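Local coordinates for protein 3,6-diketocamphane 1,6 monooxygenase (Pseudomonas putida, PDB 4UWM) that uses reduced FMN and molecular oxygen to turn a diketocamphane into its lactone, a Baeyer-Villiger step in the breakdown of (-)-camphor, at residues G293-D296 against G297-K300; R283-I286 against P287-R291; F313-D316 against N317-V321. One frame throughout, in Å; residues are numbered along the deposited sequence. Where two conformers were deposited one is given.

Contact 1. Residues G293-D296 against G297-K300; sequences GMMD and GYAK
Met295 and Ala299 are joined by the first backbone bond of helix 296-302, Ala299 N to Met295 O at 2.9 Å, and Lys300 N follows with a straighter bond to Asp296 O. Met295 therefore stands at the N-cap position. The chain reaches it through a type I turn from Gly293 to Asp296, entered at Gly293, which has a positive phi and is the C-prime residue of the Schellman motif that ends helix 276-291.

A water continues the helical pattern one step back: it donates to Met294 O at 2.7 Å and accepts from Tyr298 N at 3.0 Å, tying a first-turn amide to the loop. The same water lies over one face of the Tyr298 ring, off toward its rim. Met295 comes to that ring at the edge and close to its plane, with CG 3.7 Å from Tyr298 CD2. Because CG of Tyr298 is anti to the carbonyl carbon (chi1 -55°), the ring swings back toward the start of the helix and meets the methionine there. Its hydroxyl is taken by Phe224 O, while Lys300 turns off to a salt bridge with Asp228.

Met294 touches the bound FMN and Phe203 and so lines the flavin pocket. Behind it, Met295 and Tyr298 fill the space between Trp289 of helix 276-291 and Leu314 of helix 311-317.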
loop_
_atom_site.group_PDB
_atom_site.type_symbol
_atom_site.label_atom_id
_atom_site.label_comp_id
_atom_site.label_asym_id
_atom_site.label_seq_id
_atom_site.Cartn_x
_atom_site.Cartn_y
_atom_site.Cartn_z
ATOM N N GLY A 293 3.370 14.020 32.383
ATOM C CA GLY A 293 3.015 15.415 32.635
ATOM C C GLY A 293 2.516 16.174 31.429
ATOM O O GLY A 293 2.752 17.372 31.300
ATOM N N MET A 294 1.808 15.477 30.547
ATOM C CA MET A 294 1.349 16.074 29.297
ATOM C C MET A 294 0.097 16.937 29.424
ATOM O O MET A 294 -0.333 17.563 28.452
ATOM C CB MET A 294 1.169 14.989 28.243
ATOM C CG MET A 294 2.491 14.360 27.825
ATOM S SD MET A 294 2.258 12.817 26.931
ATOM C CE MET A 294 1.252 13.395 25.568
ATOM N N MET A 295 -0.483 16.986 30.621
ATOM C CA MET A 295 -1.636 17.869 30.851
ATOM C C MET A 295 -1.292 19.163 31.610
ATOM O O MET A 295 -2.184 19.896 32.039
ATOM C CB MET A 295 -2.773 17.107 31.530
ATOM C CG MET A 295 -3.457 16.122 30.602
ATOM S SD MET A 295 -4.668 15.088 31.410
ATOM C CE MET A 295 -3.686 14.235 32.633
ATOM N N ASP A 296 0.003 19.436 31.743
ATOM C CA ASP A 296 0.500 20.617 32.457
ATOM C C ASP A 296 0.149 21.930 31.770
ATOM O O ASP A 296 -0.170 22.914 32.437
ATOM C CB ASP A 296 2.010 20.522 32.661
ATOM C CG ASP A 296 2.397 19.508 33.724
ATOM O OD1 ASP A 296 1.523 18.775 34.227
ATOM O OD2 ASP A 296 3.594 19.438 34.060
ATOM N N GLY A 297 0.209 21.950 30.441
ATOM C CA GLY A 297 -0.227 23.107 29.669
ATOM C C GLY A 297 -1.704 23.384 29.877
ATOM O O GLY A 297 -2.113 24.539 30.031
ATOM N N TYR A 298 -2.510 22.321 29.886
ATOM C CA TYR A 298 -3.952 22.452 30.116
ATOM C C TYR A 298 -4.240 22.948 31.543
ATOM O O TYR A 298 -5.121 23.776 31.744
ATOM C CB TYR A 298 -4.676 21.119 29.914
ATOM C CG TYR A 298 -4.479 20.413 28.581
ATOM C CD1 TYR A 298 -4.573 21.101 27.366
ATOM C CD2 TYR A 298 -4.252 19.030 28.543
ATOM C CE1 TYR A 298 -4.413 20.429 26.156
ATOM C CE2 TYR A 298 -4.095 18.353 27.345
ATOM C CZ TYR A 298 -4.172 19.056 26.160
ATOM O OH TYR A 298 -4.014 18.365 24.987
ATOM N N ALA A 299 -3.499 22.411 32.513
ATOM C CA ALA A 299 -3.636 22.773 33.920
ATOM C C ALA A 299 -3.230 24.228 34.146
ATOM O O ALA A 299 -3.965 24.996 34.778
ATOM C CB ALA A 299 -2.807 21.844 34.789
ATOM N N LYS A 300 -2.070 24.599 33.605
ATOM C CA LYS A 300 -1.597 25.978 33.637
ATOM C C LYS A 300 -2.665 26.909 33.082
ATOM O O LYS A 300 -2.963 27.934 33.684
ATOM C CB LYS A 300 -0.296 26.134 32.842
ATOM C CG LYS A 300 0.656 27.181 33.404
ATOM C CD LYS A 300 1.147 28.152 32.337
ATOM C CE LYS A 300 0.052 29.140 31.954
ATOM N NZ LYS A 300 0.575 30.317 31.215
HETATM O O HOH W 1 -1.040 20.166 28.415
#

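Contact 2. Residues R283-I286 against P287-R291; sequences RYLI and PIWRR
Leu285 and Ile286 pass their carbonyls to the next turn of helix 276-291 in two nearly linear bonds, Trp289 N to Leu285 O and Arg290 N to Ile286 O, both 2.8 Å long. Leu285 and Trp289 lie side by side and point the same way; Leu285 CB sits over one face of the indole, offset toward its rim, and Leu285 CD2 comes within 4.1 Å of Trp289 NE1. A chi1 of -71° sets the indole on the side of its own backbone N, turned to the preceding turn, and Trp289 CD1 approaches Leu285 O to 3.3 Å.

The helix is kinked at Pro287, whose nitrogen has no hydrogen to offer the preceding turn, and a wider pi-type turn spans 283-285. Pro287 CD instead packs 3.5 Å from Tyr284 O. Ile288 reaches back on another side, its CD1 meeting Tyr284 CE1 at 3.5 Å in an oblique approach to the ring. The phenol is fixed further by a stack with Trp51 and a hydrogen bond between its hydroxyl and Glu52. Trp289 also meets Phe281 edge-to-face. Arg283 is held by the hydroxyl of Tyr279 and by a salt bridge to Glu181 of the second subunit, while Ile288 packs on His183 of that same subunit.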
loop_
_atom_site.group_PDB
_atom_site.type_symbol
_atom_site.label_atom_id
_atom_site.label_comp_id
_atom_site.label_asym_id
_atom_site.label_seq_id
_atom_site.Cartn_x
_atom_site.Cartn_y
_atom_site.Cartn_z
ATOM N N ARG A 283 -9.423 4.944 29.647
ATOM C CA ARG A 283 -8.699 3.680 29.696
ATOM C C ARG A 283 -7.246 3.787 29.264
ATOM O O ARG A 283 -6.388 3.059 29.778
ATOM C CB ARG A 283 -9.398 2.608 28.861
ATOM C CG ARG A 283 -8.694 1.266 28.940
ATOM C CD ARG A 283 -9.361 0.191 28.103
ATOM N NE ARG A 283 -8.489 -0.974 27.978
ATOM C CZ ARG A 283 -8.747 -2.033 27.219
ATOM N NH1 ARG A 283 -9.871 -2.093 26.504
ATOM N NH2 ARG A 283 -7.883 -3.036 27.191
ATOM N N TYR A 284 -6.979 4.675 28.311
ATOM C CA TYR A 284 -5.712 4.641 27.579
ATOM C C TYR A 284 -4.934 5.946 27.699
ATOM O O TYR A 284 -3.820 5.953 28.211
ATOM C CB TYR A 284 -5.968 4.287 26.083
ATOM C CG TYR A 284 -4.721 4.294 25.205
ATOM C CD1 TYR A 284 -3.597 3.549 25.552
ATOM C CD2 TYR A 284 -4.689 5.015 24.009
ATOM C CE1 TYR A 284 -2.465 3.543 24.752
ATOM C CE2 TYR A 284 -3.552 5.025 23.208
ATOM C CZ TYR A 284 -2.451 4.281 23.584
ATOM O OH TYR A 284 -1.319 4.267 22.799
ATOM N N LEU A 285 -5.518 7.042 27.224
ATOM C CA LEU A 285 -4.765 8.289 27.074
ATOM C C LEU A 285 -4.426 9.018 28.375
ATOM O O LEU A 285 -3.289 9.478 28.547
ATOM C CB LEU A 285 -5.476 9.256 26.111
ATOM C CG LEU A 285 -5.553 8.814 24.645
ATOM C CD1 LEU A 285 -6.433 9.759 23.850
ATOM C CD2 LEU A 285 -4.160 8.706 24.031
ATOM N N ILE A 286 -5.413 9.162 29.261
ATOM C CA ILE A 286 -5.202 9.930 30.493
ATOM C C ILE A 286 -4.073 9.338 31.329
ATOM O O ILE A 286 -3.159 10.079 31.688
ATOM C CB ILE A 286 -6.510 10.194 31.285
ATOM C CG1 ILE A 286 -7.313 11.297 30.594
ATOM C CG2 ILE A 286 -6.217 10.606 32.722
ATOM C CD1 ILE A 286 -8.799 11.298 30.909
ATOM N N PRO A 287 -4.083 8.008 31.594
ATOM C CA PRO A 287 -2.974 7.470 32.390
ATOM C C PRO A 287 -1.591 7.748 31.782
ATOM O O PRO A 287 -0.637 7.972 32.526
ATOM C CB PRO A 287 -3.256 5.966 32.411
ATOM C CG PRO A 287 -4.730 5.866 32.285
ATOM C CD PRO A 287 -5.103 6.970 31.331
ATOM N N ILE A 288 -1.490 7.736 30.447
ATOM C CA ILE A 288 -0.238 8.049 29.762
ATOM C C ILE A 288 0.107 9.529 29.930
ATOM O O ILE A 288 1.203 9.871 30.371
ATOM C CB ILE A 288 -0.295 7.683 28.255
ATOM C CG1 ILE A 288 -0.417 6.170 28.068
ATOM C CG2 ILE A 288 0.930 8.219 27.525
ATOM C CD1 ILE A 288 -0.556 5.743 26.618
ATOM N N TRP A 289 -0.841 10.397 29.574
ATOM C CA TRP A 289 -0.653 11.834 29.650
ATOM C C TRP A 289 -0.271 12.281 31.066
ATOM O O TRP A 289 0.605 13.139 31.234
ATOM C CB TRP A 289 -1.907 12.565 29.178
ATOM C CG TRP A 289 -2.152 12.474 27.719
ATOM C CD1 TRP A 289 -1.543 11.620 26.835
ATOM C CD2 TRP A 289 -3.089 13.245 26.946
ATOM N NE1 TRP A 289 -2.031 11.823 25.566
ATOM C CE2 TRP A 289 -2.979 12.813 25.603
ATOM C CE3 TRP A 289 -4.009 14.261 27.258
ATOM C CZ2 TRP A 289 -3.752 13.360 24.568
ATOM C CZ3 TRP A 289 -4.780 14.810 26.220
ATOM C CH2 TRP A 289 -4.636 14.360 24.891
ATOM N N ARG A 290 -0.918 11.695 32.073
ATOM C CA ARG A 290 -0.596 12.015 33.461
ATOM C C ARG A 290 0.816 11.566 33.829
ATOM O O ARG A 290 1.552 12.316 34.465
ATOM C CB ARG A 290 -1.622 11.445 34.445
ATOM C CG ARG A 290 -1.575 12.141 35.802
ATOM C CD ARG A 290 -2.413 11.449 36.871
ATOM N NE ARG A 290 -3.806 11.251 36.473
ATOM C CZ ARG A 290 -4.740 12.198 36.465
ATOM N NH1 ARG A 290 -4.448 13.443 36.826
ATOM N NH2 ARG A 290 -5.974 11.895 36.085
ATOM N N ARG A 291 1.202 10.361 33.413
ATOM C CA ARG A 291 2.537 9.840 33.707
ATOM C C ARG A 291 3.669 10.714 33.146
ATOM O O ARG A 291 4.732 10.814 33.755
ATOM C CB ARG A 291 2.681 8.391 33.215
ATOM C CG ARG A 291 3.891 7.669 33.783
ATOM C CD ARG A 291 3.870 6.183 33.469
ATOM N NE ARG A 291 4.680 5.852 32.298
ATOM C CZ ARG A 291 4.867 4.618 31.833
ATOM N NH1 ARG A 291 4.299 3.579 32.430
ATOM N NH2 ARG A 291 5.624 4.423 30.764
#

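Contact 3. Residues F313-D316 against N317-V321; sequences FLVD and NVFLV
Phe319 packs against the last turn of helix 311-317 and offers one ring face to Leu314, whose CB stands 4.0 Å from the ring centroid in a CH-pi contact 22° off the normal. Val315 N lies over the same face, and Val315 CG2 reaches Phe319 CD2 at 4.0 Å. In the phenylalanine CG lies beside the backbone N (chi1 -63°), which carries the ring back against the helix while the backbone runs on into strand 320-322. That strand joins the parallel sheet next to strand 254-261, consistent with the TIM-barrel fold of the luciferase-like family. Val318 and Leu314 lie side by side, Val318 CG2 being 3.8 Å from Leu314 CD2. With an alanine in place of Phe319, Leu314 CB would probably lose its aromatic partner and a gap would open beside Val315.

At the other end, Phe313 and Asn317 cross at about a right angle, with ring and amide planes 30° apart. Asn317 ND2 donates to Phe313 O at 2.8 Å, in the carbonyl plane and on a lone pair, while Asn317 N gives the same oxygen a second bond of 2.9 Å. Leu314 O is likewise doubly held, by Val318 N at 2.9 Å and Phe319 N at 2.8 Å, which arrive from opposite faces of its plane.

Two carbonyls thus each take two donors as the helix ends, while apolar side chains close over the turn.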
loop_
_atom_site.group_PDB
_atom_site.type_symbol
_atom_site.label_atom_id
_atom_site.label_comp_id
_atom_site.label_asym_id
_atom_site.label_seq_id
_atom_site.Cartn_x
_atom_site.Cartn_y
_atom_site.Cartn_z
ATOM N N PHE A 313 -12.569 17.416 33.595
ATOM C CA PHE A 313 -11.772 18.618 33.408
ATOM C C PHE A 313 -11.477 18.862 31.920
ATOM O O PHE A 313 -11.648 19.978 31.414
ATOM C CB PHE A 313 -10.468 18.561 34.204
ATOM C CG PHE A 313 -9.455 19.572 33.745
ATOM C CD1 PHE A 313 -9.623 20.926 34.030
ATOM C CD2 PHE A 313 -8.351 19.183 32.986
ATOM C CE1 PHE A 313 -8.706 21.869 33.584
ATOM C CE2 PHE A 313 -7.432 20.122 32.540
ATOM C CZ PHE A 313 -7.608 21.467 32.839
ATOM N N LEU A 314 -11.027 17.810 31.236
ATOM C CA LEU A 314 -10.708 17.879 29.805
ATOM C C LEU A 314 -11.947 18.233 28.992
ATOM O O LEU A 314 -11.912 19.134 28.160
ATOM C CB LEU A 314 -10.082 16.553 29.319
ATOM C CG LEU A 314 -8.701 16.167 29.860
ATOM C CD1 LEU A 314 -8.275 14.794 29.358
ATOM C CD2 LEU A 314 -7.641 17.205 29.504
ATOM N N VAL A 315 -13.054 17.552 29.264
ATOM C CA VAL A 315 -14.308 17.829 28.557
ATOM C C VAL A 315 -14.787 19.270 28.743
ATOM O O VAL A 315 -15.263 19.897 27.792
ATOM C CB VAL A 315 -15.405 16.818 28.955
ATOM C CG1 VAL A 315 -16.680 17.067 28.176
ATOM C CG2 VAL A 315 -14.924 15.401 28.704
ATOM N N ASP A 316 -14.629 19.800 29.956
ATOM C CA ASP A 316 -15.110 21.147 30.293
ATOM C C ASP A 316 -14.211 22.306 29.839
ATOM O O ASP A 316 -14.704 23.388 29.512
ATOM C CB ASP A 316 -15.349 21.256 31.805
ATOM C CG ASP A 316 -16.548 20.451 32.272
ATOM O OD1 ASP A 316 -17.526 20.317 31.513
ATOM O OD2 ASP A 316 -16.519 19.949 33.413
ATOM N N ASN A 317 -12.901 22.086 29.827
ATOM C CA ASN A 317 -11.943 23.185 29.667
ATOM C C ASN A 317 -10.981 23.068 28.480
ATOM O O ASN A 317 -10.383 24.062 28.073
ATOM C CB ASN A 317 -11.125 23.336 30.951
ATOM C CG ASN A 317 -12.001 23.441 32.186
ATOM O OD1 ASN A 317 -12.516 24.509 32.501
ATOM N ND2 ASN A 317 -12.179 22.327 32.886
ATOM N N VAL A 318 -10.819 21.855 27.951
ATOM C CA VAL A 318 -9.833 21.590 26.886
ATOM C C VAL A 318 -10.504 21.213 25.561
ATOM O O VAL A 318 -10.342 21.920 24.557
ATOM C CB VAL A 318 -8.828 20.497 27.302
ATOM C CG1 VAL A 318 -7.846 20.218 26.172
ATOM C CG2 VAL A 318 -8.085 20.911 28.564
ATOM N N PHE A 319 -11.272 20.124 25.567
ATOM C CA PHE A 319 -11.921 19.634 24.352
ATOM C C PHE A 319 -12.831 20.692 23.799
ATOM O O PHE A 319 -13.385 21.492 24.544
ATOM C CB PHE A 319 -12.759 18.380 24.615
ATOM C CG PHE A 319 -11.976 17.201 25.087
ATOM C CD1 PHE A 319 -10.579 17.215 25.098
ATOM C CD2 PHE A 319 -12.636 16.049 25.488
ATOM C CE1 PHE A 319 -9.868 16.106 25.525
ATOM C CE2 PHE A 319 -11.926 14.937 25.917
ATOM C CZ PHE A 319 -10.545 14.965 25.930
ATOM N N LEU A 320 -12.987 20.691 22.486
ATOM C CA LEU A 320 -13.896 21.602 21.835
ATOM C C LEU A 320 -15.245 20.900 21.719
ATOM O O LEU A 320 -15.577 20.349 20.672
ATOM C CB LEU A 320 -13.330 22.015 20.471
ATOM C CG LEU A 320 -12.000 22.771 20.534
ATOM C CD1 LEU A 320 -11.504 23.102 19.131
ATOM C CD2 LEU A 320 -12.118 24.042 21.369
ATOM N N VAL A 321 -16.010 20.932 22.817
ATOM C CA VAL A 321 -17.285 20.208 22.960
ATOM C C VAL A 321 -18.477 21.136 23.293
ATOM O O VAL A 321 -18.337 22.091 24.057
ATOM C CB VAL A 321 -17.162 19.112 24.049
ATOM C CG1 VAL A 321 -18.481 18.373 24.280
ATOM C CG2 VAL A 321 -16.076 18.111 23.679
#

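How the contacts relate
The three contacts follow one another along the chain and meet round Tyr298 and Leu314. Contact 2 hands over to contact 1 where Met294 N probably bonds to Trp289 O at 2.7 Å, and Tyr298 CE2 packs 3.8 Å from Trp289 CZ3. Contact 1 touches contact 3 through Tyr298 CE1 and Val318 CG1, 3.4 Å apart, while Ile286 CG1 of contact 2 meets Leu314 CD1 at 3.8 Å. Distance from the flavin grades them: nearest side-chain approaches to FMN are about 3 Å for Met294, about 4 Å for Trp289 and about 10 Å for Phe319. Contacts 1 and 2 thus border the cofactor, with contact 3 packed behind them.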